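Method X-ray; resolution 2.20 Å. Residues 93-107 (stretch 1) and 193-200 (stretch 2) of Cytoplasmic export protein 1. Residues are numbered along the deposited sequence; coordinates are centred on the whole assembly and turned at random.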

# COMPACT_ATOMS: atom_id res chain seq x y z
N PRO A 93 -18.44 -0.10 4.37
CA PRO A 93 -19.17 0.97 5.06
C PRO A 93 -18.22 1.98 5.70
O PRO A 93 -17.19 1.62 6.19
CB PRO A 93 -19.99 0.23 6.11
CG PRO A 93 -19.25 -1.06 6.34
CD PRO A 93 -18.46 -1.38 5.09
N PHE A 94 -18.55 3.25 5.64
CA PHE A 94 -17.72 4.28 6.18
C PHE A 94 -17.31 3.94 7.61
O PHE A 94 -18.15 3.59 8.42
CB PHE A 94 -18.48 5.58 6.10
CG PHE A 94 -17.64 6.76 6.40
CD1 PHE A 94 -17.09 7.49 5.38
CD2 PHE A 94 -17.43 7.16 7.72
CE1 PHE A 94 -16.30 8.60 5.67
CE2 PHE A 94 -16.69 8.25 8.00
CZ PHE A 94 -16.10 8.97 6.96
N PRO A 95 -16.00 4.01 7.90
CA PRO A 95 -15.48 3.67 9.25
C PRO A 95 -15.66 4.82 10.22
O PRO A 95 -14.74 5.63 10.44
CB PRO A 95 -14.00 3.36 8.99
CG PRO A 95 -13.67 4.08 7.74
CD PRO A 95 -14.93 4.15 6.91
N TRP A 96 -16.86 4.92 10.75
CA TRP A 96 -17.15 6.00 11.73
C TRP A 96 -16.30 5.84 12.94
O TRP A 96 -15.84 6.83 13.48
CB TRP A 96 -18.62 6.04 12.08
CG TRP A 96 -19.47 6.49 10.93
CD1 TRP A 96 -20.23 5.70 10.06
CD2 TRP A 96 -19.67 7.88 10.45
NE1 TRP A 96 -20.88 6.49 9.12
CE2 TRP A 96 -20.57 7.79 9.29
CE3 TRP A 96 -19.20 9.13 10.85
CZ2 TRP A 96 -20.97 8.91 8.59
CZ3 TRP A 96 -19.60 10.25 10.13
CH2 TRP A 96 -20.47 10.15 9.03
N ASP A 97 -16.05 4.60 13.36
CA ASP A 97 -15.13 4.30 14.48
C ASP A 97 -13.72 4.80 14.23
O ASP A 97 -12.85 4.67 15.10
CB ASP A 97 -15.06 2.79 14.79
CG ASP A 97 -16.44 2.18 15.00
OD1 ASP A 97 -16.55 0.93 14.88
OD2 ASP A 97 -17.40 2.93 15.27
N ASN A 98 -13.47 5.36 13.04
CA ASN A 98 -12.13 5.83 12.74
C ASN A 98 -12.17 7.26 12.25
O ASN A 98 -11.19 7.81 11.74
CB ASN A 98 -11.41 4.89 11.76
CG ASN A 98 -9.94 5.22 11.61
OD1 ASN A 98 -9.27 5.51 12.61
ND2 ASN A 98 -9.42 5.19 10.36
N LEU A 99 -13.33 7.87 12.41
CA LEU A 99 -13.52 9.21 11.91
C LEU A 99 -12.43 10.09 12.52
O LEU A 99 -11.98 11.06 11.93
CB LEU A 99 -14.89 9.71 12.31
CG LEU A 99 -15.22 11.16 11.98
CD1 LEU A 99 -15.26 11.40 10.47
CD2 LEU A 99 -16.57 11.43 12.57
N GLY A 100 -11.99 9.72 13.72
CA GLY A 100 -11.03 10.52 14.48
C GLY A 100 -9.75 10.62 13.70
O GLY A 100 -9.17 11.69 13.60
N SER A 101 -9.33 9.50 13.13
CA SER A 101 -8.20 9.51 12.24
C SER A 101 -8.44 10.30 11.00
O SER A 101 -7.62 11.14 10.70
CB SER A 101 -7.78 8.11 11.85
OG SER A 101 -7.03 7.57 12.90
N LEU A 102 -9.54 10.04 10.28
CA LEU A 102 -9.74 10.60 8.92
C LEU A 102 -9.94 12.10 8.98
O LEU A 102 -9.56 12.78 8.07
CB LEU A 102 -10.97 10.01 8.24
CG LEU A 102 -11.00 8.51 8.01
CD1 LEU A 102 -12.41 8.21 7.57
CD2 LEU A 102 -9.96 8.11 6.96
N SER A 103 -10.52 12.56 10.09
CA SER A 103 -10.73 13.99 10.44
C SER A 103 -9.44 14.76 10.43
O SER A 103 -9.44 15.95 10.23
CB SER A 103 -11.24 14.08 11.88
OG SER A 103 -12.62 14.13 11.92
N GLN A 104 -8.34 14.07 10.70
CA GLN A 104 -7.01 14.68 10.67
C GLN A 104 -6.59 15.21 9.30
O GLN A 104 -5.81 16.15 9.21
CB GLN A 104 -5.98 13.71 11.24
CG GLN A 104 -6.17 13.50 12.75
CD GLN A 104 -4.98 12.86 13.46
OE1 GLN A 104 -4.02 12.42 12.84
NE2 GLN A 104 -5.06 12.80 14.79
N ASN A 105 -7.13 14.65 8.22
CA ASN A 105 -6.87 15.20 6.87
C ASN A 105 -8.14 15.89 6.39
O ASN A 105 -9.03 15.27 5.75
CB ASN A 105 -6.45 14.08 5.90
CG ASN A 105 -6.18 14.61 4.48
OD1 ASN A 105 -6.67 15.65 4.11
ND2 ASN A 105 -5.37 13.89 3.70
N LYS A 106 -8.25 17.18 6.71
CA LYS A 106 -9.47 17.90 6.37
C LYS A 106 -9.73 17.87 4.86
O LYS A 106 -10.87 17.90 4.44
CB LYS A 106 -9.43 19.35 6.92
CG LYS A 106 -8.74 20.38 6.03
CD LYS A 106 -8.57 21.67 6.84
CE LYS A 106 -8.18 22.83 5.97
NZ LYS A 106 -9.40 23.30 5.22
N PHE A 107 -8.67 17.85 4.04
CA PHE A 107 -8.85 17.87 2.59
C PHE A 107 -9.55 16.57 2.16
O PHE A 107 -10.39 16.61 1.27
CB PHE A 107 -7.50 18.01 1.83
CG PHE A 107 -6.80 19.33 2.10
CD1 PHE A 107 -7.45 20.55 1.92
CD2 PHE A 107 -5.49 19.33 2.56
CE1 PHE A 107 -6.80 21.76 2.17
CE2 PHE A 107 -4.83 20.53 2.83
CZ PHE A 107 -5.47 21.74 2.63
N LEU A 193 -27.14 17.44 8.81
CA LEU A 193 -26.81 16.47 9.86
C LEU A 193 -25.55 15.65 9.55
O LEU A 193 -24.66 15.52 10.40
CB LEU A 193 -28.03 15.56 10.12
CG LEU A 193 -29.13 16.04 11.07
CD1 LEU A 193 -30.51 15.52 10.68
CD2 LEU A 193 -28.79 15.58 12.48
N LEU A 194 -25.46 15.10 8.33
CA LEU A 194 -24.31 14.26 7.92
C LEU A 194 -23.00 15.01 7.92
O LEU A 194 -21.99 14.52 8.42
CB LEU A 194 -24.50 13.78 6.49
CG LEU A 194 -24.25 12.29 6.21
CD1 LEU A 194 -23.87 12.18 4.76
CD2 LEU A 194 -23.24 11.56 7.10
N ILE A 195 -23.01 16.19 7.30
CA ILE A 195 -21.81 17.03 7.27
C ILE A 195 -21.39 17.40 8.68
O ILE A 195 -20.20 17.37 9.01
CB ILE A 195 -22.01 18.28 6.41
CG1 ILE A 195 -21.99 17.90 4.92
CG2 ILE A 195 -20.93 19.32 6.74
CD1 ILE A 195 -22.42 19.01 3.96
N LYS A 196 -22.35 17.71 9.54
CA LYS A 196 -22.00 18.03 10.93
C LYS A 196 -21.42 16.81 11.61
O LYS A 196 -20.50 16.96 12.42
CB LYS A 196 -23.21 18.57 11.70
CG LYS A 196 -23.48 20.04 11.33
CD LYS A 196 -24.46 20.71 12.27
CE LYS A 196 -25.88 20.30 11.92
NZ LYS A 196 -26.90 20.89 12.82
N SER A 197 -21.92 15.62 11.27
CA SER A 197 -21.38 14.40 11.89
C SER A 197 -19.97 14.09 11.35
O SER A 197 -19.16 13.52 12.07
CB SER A 197 -22.28 13.17 11.67
OG SER A 197 -23.65 13.50 11.79
N LEU A 198 -19.70 14.45 10.10
CA LEU A 198 -18.39 14.25 9.49
C LEU A 198 -17.33 15.17 10.07
O LEU A 198 -16.17 14.76 10.21
CB LEU A 198 -18.46 14.46 7.97
CG LEU A 198 -19.10 13.25 7.25
CD1 LEU A 198 -19.62 13.53 5.85
CD2 LEU A 198 -18.12 12.07 7.22
N MSE A 199 -17.73 16.40 10.41
CA MSE A 199 -16.80 17.48 10.72
C MSE A 199 -17.27 18.14 11.99
O MSE A 199 -18.27 18.87 11.96
CB MSE A 199 -16.98 18.52 9.61
CG MSE A 199 -15.72 19.02 8.92
SE MSE A 199 -16.13 19.52 7.04
CE MSE A 199 -14.34 19.10 6.39
N ALA A 200 -16.60 17.88 13.12
CA ALA A 200 -16.89 18.57 14.41
C ALA A 200 -16.76 20.13 14.31
O ALA A 200 -15.92 20.63 13.56
CB ALA A 200 -16.01 18.01 15.53

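No hydrogen bond crosses between these two stretches, yet backbone carbonyls lie squarely in the contact and meet carbon rather than donors. Leu-99 CD2 sits 3.4 Å from Ser-197 O, and Leu-99 CD1 sits 3.5 Å from Leu-198 O, so one leucine packs its two methyls against consecutive carbonyl oxygens. These are van der Waals contacts at the last turn of the second stretch's helix. Met-199 is the first residue there to leave helical phi/psi.

Stretch 1 runs from a 3-10 segment at Trp-96 and Asp-97 into a short helix from Leu-99, then a type I turn from Leu-102 to Asn-105, against the C-terminal end of the stretch 2 helix. The backbones come close, with CA atoms 7.4 Å apart at Leu-99 and Leu-198 and 7.0 Å at Ser-103 and Met-199, so a short side chain reaches the opposing carbonyls. Leu-198 has the largest covered area, with Trp-96 close behind. The CA-to-CB bond of Leu-198 points sideways, but the m,t rotamer brings the end of the chain nearer to stretch 1. Leu-198 CD2 is shared by three partners: it lies 3.7 Å from Phe-94 CZ, 3.5 Å from Trp-96 CH2 and, more loosely, 4.4 Å from Leu-99 CD1. Burying one branched aliphatic methyl among two aromatic rings and a second leucine is a compact way to join segments distant in sequence.

Trp-96 extends the apolar patch. Its CB also starts out sideways, and the indole supplies the reach. At the ring edge, Trp-96 CH2 meets Leu-194 CD2 at 3.7 Å, one helical turn before Leu-198, while Trp-96 CZ3 approaches Ser-197 O at 3.8 Å. The indole's polar atom, NE1, is hydrogen-bonded elsewhere in the structure, so the carbon edge can serve this contact without leaving that donor unsatisfied.

The serines keep their hydroxyls occupied within their own stretches. Ser-197 OG donates to Leu-193 O at 2.7 Å, back along its helix, and Ser-103 OG donates weakly to Leu-99 O at 3.1 Å. Ser-103 OG remains 4.0 Å from Leu-198 O, a neighbour across the contact but not a bonded one.

Further along, Met-199, a selenomethionine, points its CB away but returns with its end, placing Met-199 CE 4.2 Å from Lys-106 O. The Lys-106 side chain itself leads away, and its NZ bonds elsewhere.

The rule to read from this contact is economical: 296 Å² of summed buried surface, a shared leucine methyl at its centre, and the hydroxyls of Ser-197 and Ser-103 and NE1 of Trp-96 satisfied without any bond across the stretches.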